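Local coordinates for protein saframycin Mx1 synthetase B (Legionella pneumophila subsp. pneumophila, PDB 3KXW) that is a fatty acid AMP ligase by name, a member of the ANL clan of AMP-binding enzymes, and holds 5'-O-[(S)-(dodecanoyloxy)(hydroxy)phosphoryl]adenosine in its pocket, at residues K260-D272 with W291-T305. Residues are numbered along the deposited sequence; the frame is centred on the assembly and turned at random.
With 1ZZ (5'-O-[(S)-(dodecanoyloxy)(hydroxy)phosphoryl]adenosine), chain B.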
ATOM      1  N   LYS A 260     -12.275   9.079 -17.458  1.00 17.51           N
ATOM      2  CA  LYS A 260     -11.264  10.097 -17.713  1.00 17.80           C
ATOM      3  C   LYS A 260     -10.497  10.444 -16.452  1.00 15.83           C
ATOM      4  O   LYS A 260     -10.328  11.607 -16.117  1.00 15.44           O
ATOM      5  CB  LYS A 260     -11.889  11.351 -18.334  1.00 21.15           C
ATOM      6  CG  LYS A 260     -12.167  11.164 -19.802  1.00 23.67           C
ATOM      7  CD  LYS A 260     -13.190  12.136 -20.303  1.00 25.03           C
ATOM      8  CE  LYS A 260     -13.443  11.883 -21.775  1.00 27.38           C
ATOM      9  NZ  LYS A 260     -12.290  12.418 -22.537  1.00 32.38           N
ATOM     10  N   ALA A 261     -10.013   9.423 -15.760  1.00 14.70           N
ATOM     11  CA  ALA A 261      -9.205   9.666 -14.582  1.00 13.45           C
ATOM     12  C   ALA A 261      -7.913  10.354 -14.980  1.00 13.72           C
ATOM     13  O   ALA A 261      -7.336  10.086 -16.053  1.00 13.54           O
ATOM     14  CB  ALA A 261      -8.909   8.324 -13.828  1.00 13.23           C
ATOM     15  N   THR A 262      -7.452  11.251 -14.118  1.00 12.49           N
ATOM     16  CA  THR A 262      -6.245  12.018 -14.384  1.00 13.47           C
ATOM     17  C   THR A 262      -5.082  11.551 -13.503  1.00 13.01           C
ATOM     18  O   THR A 262      -3.895  11.660 -13.877  1.00 13.12           O
ATOM     19  CB  THR A 262      -6.483  13.561 -14.181  1.00 15.07           C
ATOM     20  OG1 THR A 262      -6.735  13.844 -12.803  1.00 13.23           O
ATOM     21  CG2 THR A 262      -7.694  14.028 -14.985  1.00 14.46           C
ATOM     22  N   ILE A 263      -5.425  11.046 -12.326  1.00 11.55           N
ATOM     23  CA  ILE A 263      -4.421  10.535 -11.399  1.00 12.86           C
ATOM     24  C   ILE A 263      -4.774   9.118 -10.975  1.00 11.62           C
ATOM     25  O   ILE A 263      -5.894   8.862 -10.580  1.00 13.44           O
ATOM     26  CB  ILE A 263      -4.334  11.417 -10.152  1.00 12.22           C
ATOM     27  CG1 ILE A 263      -4.040  12.867 -10.563  1.00 13.31           C
ATOM     28  CG2 ILE A 263      -3.238  10.914  -9.229  1.00 14.80           C
ATOM     29  CD1 ILE A 263      -3.914  13.803  -9.338  1.00 15.33           C
ATOM     30  N   SER A 264      -3.833   8.193 -11.122  1.00 13.24           N
ATOM     31  CA  SER A 264      -4.034   6.826 -10.651  1.00 12.86           C
ATOM     32  C   SER A 264      -2.652   6.245 -10.534  1.00 12.87           C
ATOM     33  O   SER A 264      -1.724   6.693 -11.217  1.00 11.61           O
ATOM     34  CB  SER A 264      -4.915   6.036 -11.644  1.00 12.60           C
ATOM     35  OG  SER A 264      -5.367   4.804 -11.120  1.00 13.39           O
ATOM     36  N   GLY A 265      -2.456   5.302  -9.615  1.00 12.28           N
ATOM     37  CA  GLY A 265      -1.142   4.697  -9.502  1.00 12.23           C
ATOM     38  C   GLY A 265      -1.128   3.499  -8.567  1.00 12.53           C
ATOM     39  O   GLY A 265      -2.176   3.008  -8.187  1.00 13.02           O
ATOM     40  N   SER A 266       0.069   3.063  -8.175  1.00 12.44           N
ATOM     41  CA  SER A 266       0.232   1.769  -7.528  1.00 12.20           C
ATOM     42  C   SER A 266       1.695   1.545  -7.196  1.00 12.50           C
ATOM     43  O   SER A 266       2.556   2.302  -7.627  1.00 11.58           O
ATOM     44  CB  SER A 266      -0.188   0.657  -8.501  1.00 11.12           C
ATOM     45  OG  SER A 266       0.668   0.644  -9.654  1.00 11.94           O
ATOM     46  N   PRO A 267       1.990   0.469  -6.445  1.00 11.22           N
ATOM     47  CA  PRO A 267       3.387   0.021  -6.372  1.00 11.65           C
ATOM     48  C   PRO A 267       3.863  -0.404  -7.750  1.00 13.06           C
ATOM     49  O   PRO A 267       3.064  -0.722  -8.632  1.00 12.08           O
ATOM     50  CB  PRO A 267       3.325  -1.218  -5.445  1.00 14.30           C
ATOM     51  CG  PRO A 267       2.027  -1.085  -4.712  1.00 14.95           C
ATOM     52  CD  PRO A 267       1.090  -0.426  -5.708  1.00 12.70           C
ATOM     53  N   ASN A 268       5.170  -0.403  -7.923  1.00 12.91           N
ATOM     54  CA  ASN A 268       5.789  -0.713  -9.210  1.00 13.69           C
ATOM     55  C   ASN A 268       5.270  -2.013  -9.847  1.00 12.55           C
ATOM     56  O   ASN A 268       5.020  -2.062 -11.046  1.00 12.62           O
ATOM     57  CB  ASN A 268       7.291  -0.817  -8.969  1.00 14.95           C
ATOM     58  CG  ASN A 268       8.073  -0.964 -10.246  1.00 14.98           C
ATOM     59  OD1 ASN A 268       8.369   0.025 -10.909  1.00 14.63           O
ATOM     60  ND2 ASN A 268       8.446  -2.194 -10.575  1.00 12.87           N
ATOM     61  N   PHE A 269       5.102  -3.072  -9.053  1.00 13.54           N
ATOM     62  CA  PHE A 269       4.720  -4.375  -9.630  1.00 13.94           C
ATOM     63  C   PHE A 269       3.469  -4.328 -10.534  1.00 13.18           C
ATOM     64  O   PHE A 269       3.332  -5.124 -11.475  1.00 12.16           O
ATOM     65  CB  PHE A 269       4.491  -5.415  -8.524  1.00 14.28           C
ATOM     66  CG  PHE A 269       3.087  -5.417  -8.001  1.00 14.31           C
ATOM     67  CD1 PHE A 269       2.111  -6.187  -8.610  1.00 13.70           C
ATOM     68  CD2 PHE A 269       2.737  -4.619  -6.910  1.00 16.39           C
ATOM     69  CE1 PHE A 269       0.804  -6.168  -8.161  1.00 15.18           C
ATOM     70  CE2 PHE A 269       1.427  -4.604  -6.456  1.00 18.16           C
ATOM     71  CZ  PHE A 269       0.465  -5.381  -7.085  1.00 15.25           C
ATOM     72  N   ALA A 270       2.533  -3.428 -10.232  1.00 12.45           N
ATOM     73  CA  ALA A 270       1.241  -3.491 -10.915  1.00 13.29           C
ATOM     74  C   ALA A 270       1.344  -3.091 -12.394  1.00 12.68           C
ATOM     75  O   ALA A 270       0.539  -3.535 -13.235  1.00 13.47           O
ATOM     76  CB  ALA A 270       0.190  -2.638 -10.176  1.00 11.64           C
ATOM     77  N   TYR A 271       2.337  -2.269 -12.719  1.00 12.57           N
ATOM     78  CA  TYR A 271       2.581  -1.914 -14.111  1.00 11.52           C
ATOM     79  C   TYR A 271       3.091  -3.154 -14.887  1.00 13.47           C
ATOM     80  O   TYR A 271       2.651  -3.431 -16.004  1.00 12.88           O
ATOM     81  CB  TYR A 271       3.502  -0.675 -14.219  1.00 13.72           C
ATOM     82  CG  TYR A 271       2.879   0.583 -13.604  1.00 12.90           C
ATOM     83  CD1 TYR A 271       1.856   1.258 -14.247  1.00 11.77           C
ATOM     84  CD2 TYR A 271       3.311   1.067 -12.376  1.00 11.96           C
ATOM     85  CE1 TYR A 271       1.262   2.394 -13.694  1.00 11.94           C
ATOM     86  CE2 TYR A 271       2.728   2.197 -11.802  1.00 13.90           C
ATOM     87  CZ  TYR A 271       1.705   2.853 -12.464  1.00 12.86           C
ATOM     88  OH  TYR A 271       1.128   3.960 -11.911  1.00 12.03           O
ATOM     89  N   ASP A 272       3.978  -3.923 -14.268  1.00 13.21           N
ATOM     90  CA  ASP A 272       4.455  -5.159 -14.867  1.00 13.51           C
ATOM     91  C   ASP A 272       3.323  -6.141 -15.017  1.00 13.70           C
ATOM     92  O   ASP A 272       3.260  -6.886 -15.985  1.00 14.74           O
ATOM     93  CB  ASP A 272       5.528  -5.802 -14.004  1.00 14.45           C
ATOM     94  CG  ASP A 272       6.863  -5.102 -14.123  1.00 15.55           C
ATOM     95  OD1 ASP A 272       7.306  -4.829 -15.253  1.00 16.48           O
ATOM     96  OD2 ASP A 272       7.452  -4.818 -13.073  1.00 17.25           O
ATOM     97  N   TRP A 291      -4.847  10.436 -18.462  1.00 15.02           N
ATOM     98  CA  TRP A 291      -4.050   9.944 -17.333  1.00 14.77           C
ATOM     99  C   TRP A 291      -2.691  10.653 -17.293  1.00 14.73           C
ATOM    100  O   TRP A 291      -1.729  10.195 -17.897  1.00 17.81           O
ATOM    101  CB  TRP A 291      -3.891   8.418 -17.467  1.00 13.37           C
ATOM    102  CG  TRP A 291      -3.330   7.707 -16.254  1.00 13.59           C
ATOM    103  CD1 TRP A 291      -3.129   8.226 -15.001  1.00 12.95           C
ATOM    104  CD2 TRP A 291      -2.932   6.334 -16.186  1.00 12.82           C
ATOM    105  NE1 TRP A 291      -2.605   7.251 -14.167  1.00 12.07           N
ATOM    106  CE2 TRP A 291      -2.482   6.087 -14.872  1.00 13.34           C
ATOM    107  CE3 TRP A 291      -2.898   5.292 -17.118  1.00 13.75           C
ATOM    108  CZ2 TRP A 291      -2.018   4.830 -14.465  1.00 12.68           C
ATOM    109  CZ3 TRP A 291      -2.433   4.054 -16.718  1.00 13.29           C
ATOM    110  CH2 TRP A 291      -2.007   3.828 -15.403  1.00 13.17           C
ATOM    111  N   VAL A 292      -2.627  11.791 -16.607  1.00 13.44           N
ATOM    112  CA  VAL A 292      -1.422  12.625 -16.635  1.00 15.08           C
ATOM    113  C   VAL A 292      -0.444  12.386 -15.496  1.00 15.97           C
ATOM    114  O   VAL A 292       0.704  12.798 -15.591  1.00 15.72           O
ATOM    115  CB  VAL A 292      -1.758  14.142 -16.705  1.00 18.77           C
ATOM    116  CG1 VAL A 292      -2.581  14.443 -17.942  1.00 18.72           C
ATOM    117  CG2 VAL A 292      -2.461  14.623 -15.415  1.00 17.06           C
ATOM    118  N   THR A 293      -0.897  11.704 -14.442  1.00 14.11           N
ATOM    119  CA  THR A 293      -0.025  11.342 -13.327  1.00 14.10           C
ATOM    120  C   THR A 293      -0.250   9.883 -12.965  1.00 13.53           C
ATOM    121  O   THR A 293      -1.278   9.524 -12.379  1.00 12.90           O
ATOM    122  CB  THR A 293      -0.293  12.188 -12.087  1.00 15.93           C
ATOM    123  OG1 THR A 293      -0.126  13.564 -12.418  1.00 18.13           O
ATOM    124  CG2 THR A 293       0.687  11.817 -10.958  1.00 16.39           C
ATOM    125  N   ALA A 294       0.704   9.051 -13.348  1.00 11.77           N
ATOM    126  CA  ALA A 294       0.653   7.613 -13.058  1.00 12.74           C
ATOM    127  C   ALA A 294       1.685   7.387 -11.975  1.00 13.39           C
ATOM    128  O   ALA A 294       2.881   7.184 -12.277  1.00 12.95           O
ATOM    129  CB  ALA A 294       0.999   6.812 -14.299  1.00 13.50           C
ATOM    130  N   PHE A 295       1.264   7.468 -10.708  1.00 11.30           N
ATOM    131  CA  PHE A 295       2.275   7.450  -9.647  1.00 12.36           C
ATOM    132  C   PHE A 295       2.772   6.036  -9.366  1.00 11.09           C
ATOM    133  O   PHE A 295       2.065   5.053  -9.609  1.00 12.25           O
ATOM    134  CB  PHE A 295       1.814   8.183  -8.381  1.00 11.64           C
ATOM    135  CG  PHE A 295       0.638   7.534  -7.701  1.00 13.65           C
ATOM    136  CD1 PHE A 295      -0.657   7.964  -7.960  1.00 13.18           C
ATOM    137  CD2 PHE A 295       0.845   6.508  -6.791  1.00 11.94           C
ATOM    138  CE1 PHE A 295      -1.747   7.355  -7.331  1.00 13.63           C
ATOM    139  CE2 PHE A 295      -0.234   5.899  -6.159  1.00 14.38           C
ATOM    140  CZ  PHE A 295      -1.516   6.312  -6.422  1.00 12.30           C
ATOM    141  N   ASN A 296       4.021   5.956  -8.928  1.00 10.88           N
ATOM    142  CA  ASN A 296       4.682   4.694  -8.714  1.00 13.25           C
ATOM    143  C   ASN A 296       5.458   4.820  -7.414  1.00 13.20           C
ATOM    144  O   ASN A 296       6.507   5.464  -7.374  1.00 13.79           O
ATOM    145  CB  ASN A 296       5.631   4.416  -9.884  1.00 13.82           C
ATOM    146  CG  ASN A 296       6.252   3.044  -9.823  1.00 14.02           C
ATOM    147  OD1 ASN A 296       6.164   2.349  -8.811  1.00 14.38           O
ATOM    148  ND2 ASN A 296       6.921   2.653 -10.906  1.00 14.17           N
ATOM    149  N   GLY A 297       4.927   4.215  -6.357  1.00 14.10           N
ATOM    150  CA  GLY A 297       5.542   4.277  -5.040  1.00 16.32           C
ATOM    151  C   GLY A 297       5.134   3.093  -4.171  1.00 17.02           C
ATOM    152  O   GLY A 297       4.167   2.401  -4.493  1.00 17.02           O
ATOM    153  N   ALA A 298       5.855   2.920  -3.059  1.00 15.05           N
ATOM    154  CA  ALA A 298       5.603   1.939  -1.998  1.00 16.64           C
ATOM    155  C   ALA A 298       6.614   0.798  -2.025  1.00 18.95           C
ATOM    156  O   ALA A 298       6.705  -0.001  -1.082  1.00 17.99           O
ATOM    157  CB  ALA A 298       4.169   1.410  -2.002  1.00 17.66           C
ATOM    158  N   GLU A 299       7.382   0.731  -3.105  1.00 17.14           N
ATOM    159  CA  GLU A 299       8.421  -0.282  -3.235  1.00 17.88           C
ATOM    160  C   GLU A 299       9.405   0.183  -4.284  1.00 17.01           C
ATOM    161  O   GLU A 299       9.187   1.202  -4.926  1.00 14.50           O
ATOM    162  CB  GLU A 299       7.818  -1.632  -3.633  1.00 18.30           C
ATOM    163  CG  GLU A 299       7.258  -1.655  -5.055  1.00 16.74           C
ATOM    164  CD  GLU A 299       6.533  -2.958  -5.355  1.00 19.72           C
ATOM    165  OE1 GLU A 299       6.151  -3.655  -4.393  1.00 22.36           O
ATOM    166  OE2 GLU A 299       6.360  -3.285  -6.535  1.00 16.03           O
ATOM    167  N   PRO A 300      10.498  -0.558  -4.471  1.00 16.88           N
ATOM    168  CA  PRO A 300      11.484  -0.017  -5.420  1.00 17.68           C
ATOM    169  C   PRO A 300      10.914   0.234  -6.815  1.00 16.01           C
ATOM    170  O   PRO A 300      10.193  -0.571  -7.375  1.00 15.42           O
ATOM    171  CB  PRO A 300      12.572  -1.083  -5.430  1.00 16.75           C
ATOM    172  CG  PRO A 300      12.503  -1.652  -4.067  1.00 19.08           C
ATOM    173  CD  PRO A 300      11.029  -1.713  -3.739  1.00 18.90           C
ATOM    174  N   VAL A 301      11.242   1.395  -7.348  1.00 15.38           N
ATOM    175  CA  VAL A 301      10.705   1.850  -8.615  1.00 16.14           C
ATOM    176  C   VAL A 301      11.692   1.477  -9.747  1.00 16.27           C
ATOM    177  O   VAL A 301      12.889   1.794  -9.672  1.00 17.03           O
ATOM    178  CB  VAL A 301      10.482   3.377  -8.529  1.00 15.73           C
ATOM    179  CG1 VAL A 301      10.109   3.962  -9.895  1.00 14.96           C
ATOM    180  CG2 VAL A 301       9.434   3.704  -7.433  1.00 14.11           C
ATOM    181  N   ARG A 302      11.216   0.764 -10.761  1.00 15.76           N
ATOM    182  CA  ARG A 302      12.111   0.230 -11.806  1.00 15.58           C
ATOM    183  C   ARG A 302      11.943   0.894 -13.173  1.00 15.86           C
ATOM    184  O   ARG A 302      10.847   0.970 -13.692  1.00 14.64           O
ATOM    185  CB  ARG A 302      11.927  -1.287 -11.965  1.00 14.98           C
ATOM    186  CG  ARG A 302      12.103  -2.078 -10.670  1.00 17.76           C
ATOM    187  CD  ARG A 302      11.767  -3.544 -10.867  1.00 18.56           C
ATOM    188  NE  ARG A 302      12.744  -4.276 -11.681  1.00 21.54           N
ATOM    189  CZ  ARG A 302      12.600  -4.587 -12.971  1.00 22.31           C
ATOM    190  NH1 ARG A 302      11.536  -4.190 -13.651  1.00 16.64           N
ATOM    191  NH2 ARG A 302      13.541  -5.289 -13.600  1.00 22.15           N
ATOM    192  N   GLU A 303      13.045   1.367 -13.751  1.00 16.44           N
ATOM    193  CA  GLU A 303      13.026   1.884 -15.117  1.00 17.01           C
ATOM    194  C   GLU A 303      12.489   0.858 -16.111  1.00 15.97           C
ATOM    195  O   GLU A 303      11.653   1.179 -16.939  1.00 14.72           O
ATOM    196  CB  GLU A 303      14.422   2.328 -15.560  1.00 18.31           C
ATOM    197  CG  GLU A 303      14.528   2.528 -17.079  1.00 22.37           C
ATOM    198  CD  GLU A 303      13.738   3.732 -17.569  1.00 21.02           C
ATOM    199  OE1 GLU A 303      13.473   4.631 -16.749  1.00 18.71           O
ATOM    200  OE2 GLU A 303      13.373   3.768 -18.769  1.00 20.41           O
ATOM    201  N   GLU A 304      12.949  -0.387 -16.010  1.00 16.09           N
ATOM    202  CA  GLU A 304      12.516  -1.405 -16.963  1.00 18.09           C
ATOM    203  C   GLU A 304      10.982  -1.602 -16.935  1.00 16.79           C
ATOM    204  O   GLU A 304      10.348  -1.715 -17.980  1.00 16.29           O
ATOM    205  CB  GLU A 304      13.262  -2.731 -16.748  1.00 17.69           C
ATOM    206  CG  GLU A 304      12.849  -3.835 -17.730  1.00 21.46           C
ATOM    207  CD  GLU A 304      13.648  -5.138 -17.547  1.00 26.31           C
ATOM    208  OE1 GLU A 304      13.709  -5.671 -16.415  1.00 28.10           O
ATOM    209  OE2 GLU A 304      14.211  -5.638 -18.544  1.00 30.25           O
ATOM    210  N   THR A 305      10.410  -1.650 -15.735  1.00 15.23           N
ATOM    211  CA  THR A 305       8.963  -1.706 -15.571  1.00 14.76           C
ATOM    212  C   THR A 305       8.251  -0.592 -16.297  1.00 14.24           C
ATOM    213  O   THR A 305       7.279  -0.832 -17.008  1.00 14.23           O
ATOM    214  CB  THR A 305       8.565  -1.625 -14.087  1.00 14.39           C
ATOM    215  OG1 THR A 305       9.120  -2.746 -13.401  1.00 14.57           O
ATOM    216  CG2 THR A 305       7.040  -1.623 -13.933  1.00 12.99           C
TER
HETATM  217  P   1ZZ B 589       4.432   1.796   4.102  1.00 27.29           P
HETATM  218  C1  1ZZ B 589      -3.042  10.644  -4.834  1.00 19.84           C
HETATM  219  N1  1ZZ B 589       9.139   2.426  -0.228  1.00 20.73           N
HETATM  220  O1  1ZZ B 589       4.555   2.575   0.941  1.00 26.48           O
HETATM  221  C2  1ZZ B 589      -1.966   9.574  -4.611  1.00 15.74           C
HETATM  222  N2  1ZZ B 589       8.359   4.092  -1.499  1.00 16.13           N
HETATM  223  O2  1ZZ B 589       3.758   2.952   3.115  1.00 30.34           O
HETATM  224  C3  1ZZ B 589      -0.765  10.119  -3.828  1.00 16.89           C
HETATM  225  N3  1ZZ B 589      11.308   1.915  -1.611  1.00 19.79           N
HETATM  226  O3  1ZZ B 589       4.531   2.326   5.446  1.00 24.51           O
HETATM  227  C4  1ZZ B 589       0.072   8.971  -3.243  1.00 16.04           C
HETATM  228  N4  1ZZ B 589      11.476   3.345  -3.544  1.00 18.51           N
HETATM  229  O4  1ZZ B 589       3.476   0.496   4.068  1.00 35.96           O
HETATM  230  C5  1ZZ B 589       1.491   9.408  -2.845  1.00 16.60           C
HETATM  231  N5  1ZZ B 589       9.979   5.057  -4.076  1.00 15.58           N
HETATM  232  O5  1ZZ B 589       5.927   1.318   3.540  1.00 25.13           O
HETATM  233  C6  1ZZ B 589       2.269   8.162  -2.397  1.00 17.21           C
HETATM  234  O6  1ZZ B 589       7.963   1.174   1.563  1.00 23.97           O
HETATM  235  C7  1ZZ B 589       3.783   8.199  -2.072  1.00 15.61           C
HETATM  236  O7  1ZZ B 589      10.770   1.092   2.330  1.00 23.57           O
HETATM  237  C8  1ZZ B 589       4.524   6.883  -1.766  1.00 15.64           C
HETATM  238  O8  1ZZ B 589       9.840   2.607   4.055  1.00 20.22           O
HETATM  239  C9  1ZZ B 589       4.305   6.513  -0.290  1.00 17.50           C
HETATM  240  C10 1ZZ B 589       4.342   4.993  -0.001  1.00 18.02           C
HETATM  241  C11 1ZZ B 589       3.833   4.764   1.450  1.00 20.47           C
HETATM  242  C12 1ZZ B 589       4.476   3.476   1.998  1.00 25.25           C
HETATM  243  C13 1ZZ B 589       6.943   2.263   3.279  1.00 26.53           C
HETATM  244  C14 1ZZ B 589       8.079   1.615   2.785  1.00 23.64           C
HETATM  245  C15 1ZZ B 589       9.365   2.518   2.808  1.00 20.57           C
HETATM  246  C16 1ZZ B 589      10.186   1.957   1.939  1.00 24.15           C
HETATM  247  C17 1ZZ B 589       9.250   1.601   0.890  1.00 22.07           C
HETATM  248  C18 1ZZ B 589       8.097   3.415  -0.445  1.00 19.13           C
HETATM  249  C19 1ZZ B 589       9.618   3.528  -2.072  1.00 18.63           C
HETATM  250  C20 1ZZ B 589      10.082   2.595  -1.293  1.00 18.59           C
HETATM  251  C21 1ZZ B 589      11.960   2.233  -2.703  1.00 18.74           C
HETATM  252  C22 1ZZ B 589      10.431   3.944  -3.281  1.00 17.34           C
HETATM  253  O   HOH W   1       8.100  -4.484  -8.582  1.00 17.17           O
HETATM  254  O   HOH W   2       6.701   1.487  -6.318  1.00 17.26           O
HETATM  255  O   HOH W   3       9.946  -5.245 -16.090  1.00 19.93           O
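The ring of F295 lies flat over G265, whose CA sits 3.4 Å from the ring centroid in a CH-pi contact. With CG placed between backbone N and carbonyl carbon (chi1 65°), the phenyl folds back across the neighbouring strand, and its opposite face receives C2 of the dodecanoyl chain of 1ZZ. Both faces of a carbonyl can be used as well: S264 O takes F295 N from one side of its plane and, from the other, W291 NE1 at 3.1 Å, almost in the indole plane. F295 O repeats the pattern, gripped by S266 N and by Y271 OH at 2.7 Å. These strands, 263-266 and 293-296, run parallel as the two ends of a beta-alpha-beta unit within the AMP-binding enzyme family region, with strand 323-328 beyond the second. Past the strands, the CG of N268 points opposite its backbone N (chi1 -173°), which carries the amide to the 291-305 segment. Its OD1 accepts N296 ND2 at 3.0 Å and almost straight, the side-chain amides of N268 and N296 being nearly coplanar (19°), and R302 N from the other face; its ND2 donates to T305 OG1, which in turn donates to D272 OD2 at 2.7 Å. E299 OE2 accepts F269 N at 2.8 Å, while the adjoining A298 and P300 border the ligand.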